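Local coordinates for prephenate dehydrogenase (Aquifex aeolicus, PDB 2G5C), which probably catalyses the NAD(+)-dependent oxidative decarboxylation of prephenate to 3-(4-hydroxyphenyl)pyruvate, a step of tyrosine biosynthesis, at residues L20-F25 with L135-K140; S40-V43 with I47-E50; F65-S70 with R159-V164; L86-T91 with G111-G116; K101-L106 with I142-K147. All coordinates share one frame; numbering follows the deposited sequence.

Contact 1. Residues L20-F25 with L135-K140; sequences LRRSGF and LYEGKK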
# COMPACT_ATOMS: atom_id res chain seq x y z
N LEU A 20 2.02 30.91 2.31
CA LEU A 20 2.47 32.12 2.99
C LEU A 20 1.51 33.28 2.75
O LEU A 20 1.10 33.95 3.70
CB LEU A 20 3.87 32.51 2.50
CG LEU A 20 4.93 32.72 3.59
CD1 LEU A 20 4.47 33.79 4.56
CD2 LEU A 20 5.15 31.42 4.33
N ARG A 21 1.17 33.52 1.49
CA ARG A 21 0.25 34.60 1.14
C ARG A 21 -1.11 34.44 1.79
O ARG A 21 -1.59 35.34 2.48
CB ARG A 21 0.07 34.67 -0.38
CG ARG A 21 1.27 35.18 -1.14
CD ARG A 21 1.61 36.60 -0.75
NE ARG A 21 2.74 37.10 -1.52
CZ ARG A 21 3.45 38.18 -1.20
NH1 ARG A 21 3.13 38.89 -0.13
NH2 ARG A 21 4.47 38.54 -1.96
N ARG A 22 -1.74 33.29 1.54
CA ARG A 22 -3.06 33.01 2.10
C ARG A 22 -3.09 33.30 3.60
O ARG A 22 -4.08 33.81 4.11
CB ARG A 22 -3.43 31.54 1.88
CG ARG A 22 -4.79 31.16 2.45
CD ARG A 22 -4.99 29.66 2.59
NE ARG A 22 -4.30 29.08 3.74
CZ ARG A 22 -2.99 28.88 3.83
NH1 ARG A 22 -2.19 29.23 2.82
NH2 ARG A 22 -2.46 28.34 4.92
N SER A 23 -2.00 32.97 4.29
CA SER A 23 -1.92 33.19 5.72
C SER A 23 -1.89 34.68 6.07
O SER A 23 -1.92 35.05 7.24
CB SER A 23 -0.69 32.50 6.31
OG SER A 23 -0.85 31.09 6.27
N GLY A 24 -1.83 35.52 5.04
CA GLY A 24 -1.82 36.96 5.26
C GLY A 24 -0.50 37.69 5.06
O GLY A 24 -0.41 38.89 5.31
N PHE A 25 0.52 36.98 4.59
CA PHE A 25 1.82 37.60 4.36
C PHE A 25 1.70 38.74 3.36
O PHE A 25 1.04 38.60 2.33
CB PHE A 25 2.83 36.57 3.85
CG PHE A 25 4.25 37.06 3.82
CD1 PHE A 25 4.91 37.38 5.00
CD2 PHE A 25 4.92 37.20 2.61
CE1 PHE A 25 6.23 37.83 4.98
CE2 PHE A 25 6.24 37.65 2.58
CZ PHE A 25 6.90 37.96 3.76
N LEU A 135 -1.43 22.91 1.46
CA LEU A 135 -0.67 21.68 1.59
C LEU A 135 -0.27 21.31 3.02
O LEU A 135 -0.16 20.13 3.36
CB LEU A 135 0.58 21.75 0.72
CG LEU A 135 1.44 20.48 0.71
CD1 LEU A 135 0.68 19.35 0.02
CD2 LEU A 135 2.75 20.76 -0.01
N TYR A 136 -0.07 22.32 3.86
CA TYR A 136 0.36 22.07 5.24
C TYR A 136 -0.76 22.11 6.28
O TYR A 136 -0.55 21.69 7.43
CB TYR A 136 1.44 23.09 5.61
CG TYR A 136 2.54 23.20 4.57
CD1 TYR A 136 3.50 22.19 4.43
CD2 TYR A 136 2.60 24.29 3.71
CE1 TYR A 136 4.49 22.28 3.46
CE2 TYR A 136 3.59 24.39 2.74
CZ TYR A 136 4.53 23.38 2.62
OH TYR A 136 5.53 23.47 1.67
N GLU A 137 -1.93 22.59 5.90
CA GLU A 137 -3.07 22.69 6.82
C GLU A 137 -3.32 21.42 7.63
O GLU A 137 -3.77 20.41 7.09
CB GLU A 137 -4.34 23.06 6.05
CG GLU A 137 -4.27 24.40 5.34
CD GLU A 137 -4.19 25.57 6.30
OE1 GLU A 137 -3.26 25.60 7.13
OE2 GLU A 137 -5.06 26.46 6.23
N GLY A 138 -3.03 21.48 8.92
CA GLY A 138 -3.24 20.33 9.78
C GLY A 138 -2.13 19.29 9.74
O GLY A 138 -2.04 18.44 10.63
N LYS A 139 -1.29 19.36 8.72
CA LYS A 139 -0.19 18.41 8.58
C LYS A 139 0.87 18.59 9.67
O LYS A 139 0.94 19.63 10.31
CB LYS A 139 0.47 18.57 7.20
CG LYS A 139 0.04 17.55 6.16
CD LYS A 139 -1.42 17.69 5.75
CE LYS A 139 -1.75 16.74 4.61
NZ LYS A 139 -3.11 16.95 4.06
N LYS A 140 1.68 17.56 9.87
CA LYS A 140 2.73 17.62 10.88
C LYS A 140 3.99 18.24 10.29
O LYS A 140 4.25 18.12 9.09
CB LYS A 140 3.06 16.22 11.40
CG LYS A 140 1.91 15.51 12.07
CD LYS A 140 2.34 14.16 12.63
CE LYS A 140 1.17 13.40 13.24
NZ LYS A 140 1.58 12.09 13.81
O HOH W 1 -3.68 28.51 7.13

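Contact 2. Residues S40-V43 with I47-E50; sequences SKAV and IIDE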
# COMPACT_ATOMS: atom_id res chain seq x y z
N SER A 40 9.82 31.93 -14.26
CA SER A 40 8.83 32.57 -15.11
C SER A 40 7.39 32.19 -14.76
O SER A 40 6.55 33.07 -14.55
CB SER A 40 9.10 32.21 -16.58
OG SER A 40 9.07 30.80 -16.76
N LYS A 41 7.12 30.90 -14.69
CA LYS A 41 5.78 30.43 -14.35
C LYS A 41 5.37 30.87 -12.95
O LYS A 41 4.24 31.32 -12.74
CB LYS A 41 5.70 28.91 -14.45
CG LYS A 41 5.67 28.37 -15.87
CD LYS A 41 5.18 26.93 -15.89
CE LYS A 41 4.83 26.49 -17.30
NZ LYS A 41 4.20 25.13 -17.31
N ALA A 42 6.28 30.75 -12.00
CA ALA A 42 6.00 31.12 -10.62
C ALA A 42 5.62 32.59 -10.53
O ALA A 42 4.77 32.98 -9.72
CB ALA A 42 7.21 30.83 -9.74
N VAL A 43 6.26 33.41 -11.36
CA VAL A 43 5.98 34.84 -11.37
C VAL A 43 4.60 35.11 -11.95
O VAL A 43 3.83 35.91 -11.41
CB VAL A 43 7.02 35.61 -12.21
CG1 VAL A 43 6.68 37.09 -12.23
CG2 VAL A 43 8.41 35.41 -11.63
N ILE A 47 3.08 33.29 -7.64
CA ILE A 47 3.64 32.47 -6.58
C ILE A 47 4.71 33.29 -5.86
O ILE A 47 4.70 33.41 -4.64
CB ILE A 47 4.31 31.19 -7.13
CG1 ILE A 47 3.34 30.45 -8.05
CG2 ILE A 47 4.74 30.29 -5.98
CD1 ILE A 47 2.11 29.92 -7.36
N ILE A 48 5.62 33.86 -6.65
CA ILE A 48 6.70 34.70 -6.15
C ILE A 48 6.62 36.05 -6.84
O ILE A 48 6.02 36.17 -7.91
CB ILE A 48 8.09 34.07 -6.43
CG1 ILE A 48 8.30 33.95 -7.94
CG2 ILE A 48 8.19 32.70 -5.77
CD1 ILE A 48 9.70 33.54 -8.33
N ASP A 49 7.21 37.07 -6.23
CA ASP A 49 7.20 38.42 -6.80
C ASP A 49 8.23 38.53 -7.93
O ASP A 49 7.98 39.19 -8.94
CB ASP A 49 7.51 39.44 -5.71
CG ASP A 49 6.40 39.55 -4.67
OD1 ASP A 49 5.31 40.03 -5.02
OD2 ASP A 49 6.63 39.14 -3.51
N GLU A 50 9.37 37.89 -7.74
CA GLU A 50 10.45 37.91 -8.72
C GLU A 50 11.41 36.78 -8.39
O GLU A 50 11.46 36.31 -7.25
CB GLU A 50 11.20 39.25 -8.67
CG GLU A 50 12.44 39.29 -9.56
CD GLU A 50 13.28 40.54 -9.38
OE1 GLU A 50 14.34 40.64 -10.04
OE2 GLU A 50 12.88 41.43 -8.59

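Contact 3. Residues F65-S70 with R159-V164; sequences FVMLSS and RVWEDV. With NAD (nicotinamide-adenine-dinucleotide), chain E.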
# COMPACT_ATOMS: atom_id res chain seq x y z
N PHE A 65 14.90 35.46 5.32
CA PHE A 65 14.23 34.21 5.63
C PHE A 65 14.34 33.32 4.39
O PHE A 65 13.78 33.64 3.35
CB PHE A 65 12.75 34.46 5.96
CG PHE A 65 12.06 33.28 6.57
CD1 PHE A 65 12.17 33.02 7.93
CD2 PHE A 65 11.32 32.40 5.78
CE1 PHE A 65 11.56 31.91 8.50
CE2 PHE A 65 10.71 31.28 6.34
CZ PHE A 65 10.82 31.03 7.70
N VAL A 66 15.06 32.21 4.51
CA VAL A 66 15.25 31.32 3.37
C VAL A 66 14.69 29.91 3.60
O VAL A 66 14.93 29.30 4.63
CB VAL A 66 16.75 31.22 3.02
CG1 VAL A 66 16.95 30.36 1.79
CG2 VAL A 66 17.31 32.62 2.79
N MSE A 67 13.95 29.41 2.61
CA MSE A 67 13.37 28.07 2.69
C MSE A 67 13.94 27.18 1.59
O MSE A 67 13.54 27.28 0.43
CB MSE A 67 11.85 28.14 2.55
CG MSE A 67 11.15 26.76 2.55
SE MSE A 67 11.25 25.85 4.25
CE MSE A 67 9.97 26.92 5.21
N LEU A 68 14.88 26.32 1.97
CA LEU A 68 15.50 25.40 1.02
C LEU A 68 14.45 24.37 0.61
O LEU A 68 13.98 23.56 1.43
CB LEU A 68 16.71 24.72 1.67
CG LEU A 68 17.80 25.70 2.12
CD1 LEU A 68 18.92 24.93 2.81
CD2 LEU A 68 18.35 26.47 0.92
N SER A 69 14.07 24.42 -0.66
CA SER A 69 13.04 23.54 -1.20
C SER A 69 13.48 22.86 -2.47
O SER A 69 12.66 22.46 -3.30
CB SER A 69 11.77 24.36 -1.45
OG SER A 69 11.49 25.17 -0.33
N SER A 70 14.79 22.73 -2.64
CA SER A 70 15.37 22.07 -3.80
C SER A 70 15.78 20.67 -3.35
O SER A 70 15.55 20.29 -2.21
CB SER A 70 16.60 22.86 -4.28
OG SER A 70 17.53 23.05 -3.21
N ARG A 159 6.66 29.25 14.61
CA ARG A 159 5.46 30.07 14.46
C ARG A 159 5.02 30.18 13.00
O ARG A 159 3.83 30.19 12.71
CB ARG A 159 5.70 31.47 15.02
CG ARG A 159 5.88 31.52 16.53
CD ARG A 159 5.82 32.96 17.04
NE ARG A 159 6.05 33.06 18.48
CZ ARG A 159 7.20 32.79 19.08
NH1 ARG A 159 8.24 32.39 18.36
NH2 ARG A 159 7.32 32.91 20.40
N VAL A 160 5.99 30.28 12.09
CA VAL A 160 5.69 30.40 10.67
C VAL A 160 4.94 29.17 10.17
O VAL A 160 3.90 29.29 9.51
CB VAL A 160 6.97 30.57 9.83
CG1 VAL A 160 6.62 30.71 8.36
CG2 VAL A 160 7.75 31.78 10.31
N TRP A 161 5.47 28.00 10.46
CA TRP A 161 4.83 26.75 10.05
C TRP A 161 3.41 26.68 10.60
O TRP A 161 2.48 26.27 9.90
CB TRP A 161 5.64 25.56 10.53
CG TRP A 161 6.81 25.24 9.64
CD1 TRP A 161 8.12 25.16 10.01
CD2 TRP A 161 6.75 24.86 8.26
NE1 TRP A 161 8.89 24.76 8.94
CE2 TRP A 161 8.07 24.57 7.86
CE3 TRP A 161 5.72 24.75 7.32
CZ2 TRP A 161 8.39 24.16 6.55
CZ3 TRP A 161 6.03 24.34 6.03
CH2 TRP A 161 7.35 24.06 5.66
N GLU A 162 3.25 27.06 11.86
CA GLU A 162 1.94 27.04 12.50
C GLU A 162 1.00 28.03 11.79
O GLU A 162 -0.20 27.80 11.71
CB GLU A 162 2.05 27.41 13.98
CG GLU A 162 3.01 26.52 14.76
CD GLU A 162 3.04 26.84 16.24
OE1 GLU A 162 3.41 27.97 16.61
OE2 GLU A 162 2.69 25.95 17.04
N ASP A 163 1.57 29.11 11.28
CA ASP A 163 0.78 30.12 10.58
C ASP A 163 0.23 29.59 9.26
O ASP A 163 -0.72 30.14 8.71
CB ASP A 163 1.61 31.38 10.33
CG ASP A 163 1.76 32.24 11.58
OD1 ASP A 163 0.72 32.67 12.12
OD2 ASP A 163 2.90 32.48 12.01
N VAL A 164 0.84 28.53 8.75
CA VAL A 164 0.38 27.93 7.52
C VAL A 164 -0.32 26.61 7.83
O VAL A 164 -0.36 25.69 7.02
CB VAL A 164 1.54 27.68 6.53
CG1 VAL A 164 2.20 29.01 6.17
CG2 VAL A 164 2.56 26.73 7.13
PA NAD E . 10.17 19.57 -7.46
O1A NAD E . 8.76 19.91 -7.67
O2A NAD E . 10.81 18.70 -8.52
O5B NAD E . 10.95 20.95 -7.29
C5B NAD E . 12.33 20.95 -7.09
C4B NAD E . 12.91 22.25 -7.64
O4B NAD E . 14.29 22.15 -7.43
C3B NAD E . 12.72 22.40 -9.17
O3B NAD E . 11.98 23.57 -9.51
C2B NAD E . 14.16 22.38 -9.69
O2B NAD E . 14.40 23.12 -10.87
C1B NAD E . 14.88 22.88 -8.47
N9A NAD E . 16.34 22.68 -8.35
C8A NAD E . 17.09 21.57 -8.66
N7A NAD E . 18.38 21.84 -8.39
C5A NAD E . 18.47 23.11 -7.92
C6A NAD E . 19.52 23.92 -7.48
N6A NAD E . 20.77 23.48 -7.47
N1A NAD E . 19.25 25.22 -7.03
C2A NAD E . 17.95 25.71 -7.03
N3A NAD E . 16.90 24.91 -7.46
C4A NAD E . 17.17 23.63 -7.89
O3 NAD E . 10.41 18.84 -6.01
PN NAD E . 9.48 19.00 -4.71
O1N NAD E . 8.95 20.38 -4.68
O2N NAD E . 8.47 17.91 -4.74
O5D NAD E . 10.41 18.73 -3.42
C5D NAD E . 11.48 19.59 -3.09
C4D NAD E . 12.15 19.21 -1.75
O4D NAD E . 11.16 18.95 -0.77
C3D NAD E . 13.10 18.01 -1.72
O3D NAD E . 14.32 18.40 -1.07
C2D NAD E . 12.38 16.92 -0.93
O2D NAD E . 13.26 16.11 -0.17
C1D NAD E . 11.39 17.73 -0.10
N1N NAD E . 10.06 17.09 0.17
C2N NAD E . 9.32 16.62 -0.92
C3N NAD E . 8.08 16.02 -0.70
C7N NAD E . 7.29 15.52 -1.88
O7N NAD E . 6.08 14.94 -1.64
N7N NAD E . 7.71 15.62 -3.13
C4N NAD E . 7.59 15.90 0.63
C5N NAD E . 8.35 16.38 1.72
C6N NAD E . 9.59 16.98 1.47

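Contact 4. Residues L86-T91 with G111-G116; sequences LSEDAT and GKRFVG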
# COMPACT_ATOMS: atom_id res chain seq x y z
N LEU A 86 24.29 35.92 2.29
CA LEU A 86 23.34 36.31 3.32
C LEU A 86 24.02 37.01 4.48
O LEU A 86 25.16 36.72 4.81
CB LEU A 86 22.61 35.07 3.86
CG LEU A 86 21.83 34.20 2.86
CD1 LEU A 86 21.32 32.94 3.56
CD2 LEU A 86 20.69 35.01 2.28
N SER A 87 23.30 37.94 5.10
CA SER A 87 23.84 38.64 6.26
C SER A 87 23.67 37.67 7.42
O SER A 87 22.85 36.75 7.35
CB SER A 87 23.06 39.92 6.53
OG SER A 87 21.78 39.63 7.05
N GLU A 88 24.44 37.87 8.49
CA GLU A 88 24.37 37.01 9.66
C GLU A 88 23.02 37.14 10.36
O GLU A 88 22.71 36.40 11.29
CB GLU A 88 25.48 37.39 10.65
CG GLU A 88 26.89 37.40 10.06
CD GLU A 88 27.31 36.06 9.50
OE1 GLU A 88 27.24 35.05 10.24
OE2 GLU A 88 27.72 36.01 8.32
N ASP A 89 22.20 38.08 9.90
CA ASP A 89 20.89 38.33 10.47
C ASP A 89 19.79 37.46 9.83
O ASP A 89 18.66 37.42 10.30
CB ASP A 89 20.57 39.82 10.31
CG ASP A 89 19.22 40.21 10.90
OD1 ASP A 89 18.69 39.47 11.75
OD2 ASP A 89 18.71 41.29 10.52
N ALA A 90 20.15 36.75 8.76
CA ALA A 90 19.19 35.90 8.05
C ALA A 90 18.91 34.56 8.72
O ALA A 90 19.74 34.02 9.45
CB ALA A 90 19.68 35.67 6.62
N THR A 91 17.72 34.03 8.45
CA THR A 91 17.30 32.73 8.98
C THR A 91 17.14 31.77 7.81
O THR A 91 16.49 32.11 6.82
CB THR A 91 15.95 32.82 9.72
OG1 THR A 91 16.10 33.59 10.91
CG2 THR A 91 15.44 31.42 10.08
N GLY A 111 26.01 28.37 10.18
CA GLY A 111 26.09 28.85 11.54
C GLY A 111 24.76 28.93 12.27
O GLY A 111 23.88 28.10 12.07
N LYS A 112 24.63 29.95 13.12
CA LYS A 112 23.43 30.17 13.91
C LYS A 112 22.20 30.45 13.06
O LYS A 112 21.08 30.53 13.57
CB LYS A 112 23.65 31.33 14.88
CG LYS A 112 24.82 31.13 15.82
CD LYS A 112 24.52 30.10 16.91
CE LYS A 112 23.43 30.59 17.87
NZ LYS A 112 23.29 29.72 19.07
N ARG A 113 22.39 30.61 11.75
CA ARG A 113 21.28 30.91 10.86
C ARG A 113 20.38 29.72 10.53
O ARG A 113 19.17 29.90 10.34
CB ARG A 113 21.81 31.51 9.56
CG ARG A 113 22.32 32.94 9.73
CD ARG A 113 22.92 33.49 8.45
NE ARG A 113 24.13 32.78 8.07
CZ ARG A 113 25.11 33.31 7.36
NH1 ARG A 113 25.03 34.57 6.94
NH2 ARG A 113 26.19 32.60 7.07
N PHE A 114 20.94 28.53 10.49
CA PHE A 114 20.17 27.34 10.13
C PHE A 114 19.31 26.63 11.17
O PHE A 114 19.72 26.42 12.31
CB PHE A 114 21.08 26.30 9.48
CG PHE A 114 20.34 25.12 8.95
CD1 PHE A 114 19.56 25.23 7.80
CD2 PHE A 114 20.37 23.90 9.62
CE1 PHE A 114 18.82 24.15 7.33
CE2 PHE A 114 19.63 22.81 9.16
CZ PHE A 114 18.86 22.94 8.01
N VAL A 115 18.12 26.25 10.72
CA VAL A 115 17.15 25.51 11.52
C VAL A 115 16.56 24.43 10.61
O VAL A 115 15.94 24.74 9.59
CB VAL A 115 16.00 26.41 12.01
CG1 VAL A 115 15.01 25.59 12.83
CG2 VAL A 115 16.56 27.56 12.83
N GLY A 116 16.76 23.17 10.98
CA GLY A 116 16.26 22.06 10.17
C GLY A 116 14.77 21.79 10.29
O GLY A 116 14.20 21.86 11.38

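Contact 5. Residues K101-L106 with I142-K147; sequences KLVYDL and ILTPTK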
# COMPACT_ATOMS: atom_id res chain seq x y z
N LYS A 101 22.66 13.74 9.51
CA LYS A 101 23.93 14.41 9.26
C LYS A 101 23.80 15.73 8.50
O LYS A 101 24.60 16.65 8.70
CB LYS A 101 24.87 13.48 8.50
CG LYS A 101 26.28 14.04 8.34
CD LYS A 101 27.22 13.01 7.75
CE LYS A 101 28.66 13.51 7.79
NZ LYS A 101 29.10 13.79 9.19
N LEU A 102 22.79 15.81 7.64
CA LEU A 102 22.57 17.02 6.85
C LEU A 102 22.39 18.25 7.73
O LEU A 102 22.83 19.34 7.38
CB LEU A 102 21.33 16.86 5.98
CG LEU A 102 20.88 18.12 5.24
CD1 LEU A 102 21.86 18.43 4.11
CD2 LEU A 102 19.48 17.91 4.69
N VAL A 103 21.74 18.08 8.87
CA VAL A 103 21.50 19.19 9.77
C VAL A 103 22.79 19.74 10.37
O VAL A 103 22.95 20.95 10.49
CB VAL A 103 20.55 18.80 10.92
CG1 VAL A 103 20.46 19.93 11.93
CG2 VAL A 103 19.17 18.50 10.36
N TYR A 104 23.71 18.86 10.75
CA TYR A 104 24.97 19.28 11.33
C TYR A 104 25.89 19.91 10.29
O TYR A 104 26.63 20.85 10.59
CB TYR A 104 25.67 18.10 12.00
CG TYR A 104 24.84 17.46 13.09
CD1 TYR A 104 24.44 18.19 14.21
CD2 TYR A 104 24.42 16.13 12.98
CE1 TYR A 104 23.63 17.62 15.19
CE2 TYR A 104 23.61 15.55 13.96
CZ TYR A 104 23.22 16.30 15.06
OH TYR A 104 22.41 15.74 16.02
N ASP A 105 25.84 19.40 9.06
CA ASP A 105 26.67 19.95 8.00
C ASP A 105 26.18 21.36 7.65
O ASP A 105 26.99 22.25 7.40
CB ASP A 105 26.65 19.07 6.75
CG ASP A 105 27.24 17.70 6.99
OD1 ASP A 105 28.15 17.58 7.84
OD2 ASP A 105 26.80 16.73 6.33
N LEU A 106 24.87 21.54 7.63
CA LEU A 106 24.31 22.85 7.31
C LEU A 106 24.60 23.85 8.43
O LEU A 106 24.80 25.04 8.15
CB LEU A 106 22.80 22.75 7.05
CG LEU A 106 22.44 21.96 5.78
CD1 LEU A 106 20.93 22.03 5.53
CD2 LEU A 106 23.19 22.53 4.58
N ILE A 142 8.11 18.52 11.34
CA ILE A 142 9.18 18.13 12.25
C ILE A 142 10.38 19.06 12.16
O ILE A 142 11.02 19.16 11.10
CB ILE A 142 9.66 16.70 11.96
CG1 ILE A 142 8.47 15.76 11.75
CG2 ILE A 142 10.54 16.21 13.10
CD1 ILE A 142 7.58 15.61 12.96
N LEU A 143 10.69 19.74 13.25
CA LEU A 143 11.85 20.61 13.30
C LEU A 143 12.87 19.83 14.10
O LEU A 143 12.53 19.16 15.07
CB LEU A 143 11.51 21.94 13.99
CG LEU A 143 10.44 22.79 13.29
CD1 LEU A 143 10.43 24.19 13.88
CD2 LEU A 143 10.72 22.85 11.79
N THR A 144 14.13 19.89 13.67
CA THR A 144 15.18 19.15 14.35
C THR A 144 16.24 20.07 14.95
O THR A 144 17.34 20.21 14.42
CB THR A 144 15.86 18.15 13.39
OG1 THR A 144 16.46 18.85 12.29
CG2 THR A 144 14.84 17.17 12.84
N PRO A 145 15.91 20.71 16.08
CA PRO A 145 16.88 21.61 16.72
C PRO A 145 17.97 20.81 17.43
O PRO A 145 17.76 19.65 17.81
CB PRO A 145 16.01 22.40 17.69
CG PRO A 145 15.00 21.39 18.11
CD PRO A 145 14.62 20.73 16.79
N THR A 146 19.13 21.43 17.58
CA THR A 146 20.26 20.81 18.25
C THR A 146 20.68 21.75 19.38
O THR A 146 19.95 22.67 19.73
CB THR A 146 21.46 20.61 17.31
OG1 THR A 146 21.97 21.90 16.93
CG2 THR A 146 21.03 19.85 16.06
N LYS A 147 21.87 21.52 19.94
CA LYS A 147 22.35 22.37 21.01
C LYS A 147 22.85 23.70 20.45
O LYS A 147 22.76 24.73 21.11
CB LYS A 147 23.47 21.67 21.79
CG LYS A 147 23.85 22.37 23.09
CD LYS A 147 24.84 21.54 23.89
CE LYS A 147 25.15 22.18 25.24
NZ LYS A 147 26.06 21.32 26.05

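Contact 1. Residues L20-F25 with L135-K140
Arg22 and Glu137 meet at the surface of the Rossmann-type nucleotide-binding domain, where the last turn of helix 11-22 faces the loop leading into strand 140-143. NH2 of Arg22 lies 3.5 Å from OE2 of Glu137, a salt bridge whose hydrogen bond is weak, with an N-H...O angle of 141°. The guanidinium and carboxylate planes stand 75° apart, which rules out a flat two-pronged pairing. A water reinforces the link: it accepts from Arg22 NH2 at 2.5 Å and donates to Glu137 OE2 at 2.6 Å, giving the same two atoms a direct and a bridged connection. Arg22 gets there with CG opposite its backbone N (chi1 179°) and a kink further out at chi3. With an alanine here, Glu137 would probably lose its cationic mate and be freer to turn, the water then being held from one end.

Both residues are set by backbone turns. Gly24, at positive phi, closes the helix in a Schellman motif, with Phe25 N bonded to Leu20 O at 3.2 Å; on the other segment, a type II turn from Tyr136 to Lys139 carries Glu137. Side chains add further ties: Ser23 OG joins Asp163 O, and Tyr136 OH reaches Gln95. Arg21 holds Asp49 through NH2, while its NH1 donates to Phe25 O at 3.2 Å, with that oxygen in the guanidinium plane.

Contact 2. Residues S40-V43 with I47-E50
At the C-terminal end of helix 36-44, Ala42 O is gripped by two backbone amides of the following loop. Ile47 N is the closer donor, 2.7 Å from Ala42 O, and it arrives almost in line with the carbonyl bond (C=O...N angle 166°). Ile48 N adds a weak second bond to Ala42 O at 3.3 Å, although its N-H is fairly straight at 161°. Apolar contacts accompany the two bonds. Ala42 CB rests against Ile48 CG1 at 3.8 Å, with Ile47 CB on it at a similar distance of 3.9 Å. Ile48 places CG1 between its backbone N and carbonyl carbon (chi1 62°), which brings both CG1 and CD1 up to Val43 CG2, each at 4.0 Å.

These bonds shape the return leg of a beta-alpha-beta crossover of the Rossmann fold: strand 28-32, helix 36-44, then strand 50-52, lying parallel and next to strand 28-32 in the sheet. Asp33, which binds NAD, follows that first strand, its side chain about 8 Å from that of Ile48. Beyond the pair, Ile47 continues onto Ala17 and Lys18 of helix 11-22, and Ile48 onto Ile29. Asp49 OD2 accepts from Ile29 N. Val43 CG1 reaches the loop again near Asp49 O, 4.1 Å away.

Contact 3. Residues F65-S70 with R159-V164
Met67, modelled as selenomethionine, sends CG out opposite its backbone N (chi1 177°) and then bends twice, which lays its methyl CE against Trp161. The indole comes from the opposing direction: with CG lying beside the backbone N of Trp161 (chi1 -82°), the six-membered ring leans in from helix 151-163. CE of Met67 touches CZ2 of Trp161 at 3.5 Å. The selenium sits 5.2 Å from the centroid of the six-membered ring of Trp161 and 60° off its normal, an oblique Met-aromatic contact. Two residues earlier on the strand, Phe65 CZ meets Val160 CG2 at 4.1 Å.

Strand 65-68 is a central strand of the Rossmann-type sheet, between strands 3-7 and 91-94, and helix 151-163 packs across one face of it. Helix 11-22 shares that face through Phe16, which touches Phe65, Met67 and Val160. Both Phe16 and Tyr136 also meet Trp161 edge-to-face. A serine in place of Trp161 would probably open a gap beside Met67 CE, leaving that methyl loose and Tyr136 and Phe16 without their ring partner.

Past the strand the chain enters the NAD site. O3D, on the nicotinamide ribose of NAD, donates to Ser70 O at 2.5 Å, and CB of Ser70 lies against the adenine, 3.7 Å from NAD C4A.

Contact 4. Residues L86-T91 with G111-G116
Arg113 threads its guanidinium into the turn at Ser87-Ala90, which joins helix 72-85 to strand 91-94 of the Rossmann-type domain, and NH1 donates to Ser87 O at 3.1 Å. The bond is straight on the donor side (162°), with the oxygen in the guanidinium plane, but the donor sits 74° out of the carbonyl plane of Ser87. Ser87 O also takes Ala90 N at 3.0 Å, the bond of the type I turn, and the two donors reach it from opposite faces. The remaining nitrogens of Arg113 look elsewhere: NE is bonded to Leu110 O, and NH2 weakly to Ser83 O. Glu88 lies over one face of the guanidinium, its OE2 3.3 Å from Arg113 NH1; no N-H points at it, a salt bridge of charge alone. Ser87 OG supports the turn by accepting from Asp89 N at 3.3 Å, an ST turn. Ala90 O accepts from Arg153 NH2 of helix 151-163. Arg113 itself lies between helix 101-110 and strand 114-120, its backbone and that of Val115 pairing with Val92. Carbonyl oxygens thus probably fix the rotation of this buried guanidinium, while the Glu88 carboxylate probably offsets its charge without steering it.

Contact 5. Residues K101-L106 with I142-K147
The ring of Tyr104 is the flat group of this contact, and Thr146 approaches it obliquely, CG2 lying 3.5 Å from CE1 of Tyr104. The far end of the ring is held outside the two segments, where Tyr104 OH bonds to Glu174 OE1. Thr146 is likewise fixed at its polar branch: OG1 pairs with Glu107 OE2, while the methyl CG2, on the branch opposite the carbonyl carbon, faces the helix. That methyl also meets Val103 CG1 at 4.2 Å. Deeper in, Thr144 turns OG1 between its own backbone N and carbonyl carbon (chi1 61°), pressing the oxygen against Val103 CG2 at 3.3 Å. This hydroxyl oxygen is buried with no polar partner in the model. Val103 CG1 adds a looser touch on Thr144 O at 4.0 Å.

Here helix 101-110 packs beside the end of strand 140-143, which in the Rossmann-type sheet runs antiparallel to its neighbour 114-120 and parallel to 167-170. Pro173, at the start of helix 173-201, covers Val103, Tyr104 and Thr146 together. From the helix, Leu102 lies on helix 72-85; from the strand, Leu143 touches helix 151-163 and strand 167-170, and Thr144 pairs through its backbone with Gly116 of strand 114-120.

Overall arrangement
From the N terminus, contact 1 opens at the end of helix 11-22, and contact 2 closes the short turn from helix 36-44 to strand 50-52 within its span; Arg21-Asp49 joins the two. Contact 3 opens at strand 65-68, contact 4 at residues 86-91 and contact 5 at helix 101-110. Of these, contact 4 closes first, at 111-116, crossing contact 5 within the spans of contacts 1 and 3. Contact 1 closes at 135-140, crossing contacts 3 and 5; contact 5 closes at 142-147, inside contact 3, which ends on helix 151-163. Together they tie helices, turns and strands of the nucleotide-binding domain, contact 3 joining a helix to the mixed sheet, contacts 4 and 5 meeting through strands 114-120 and 140-143.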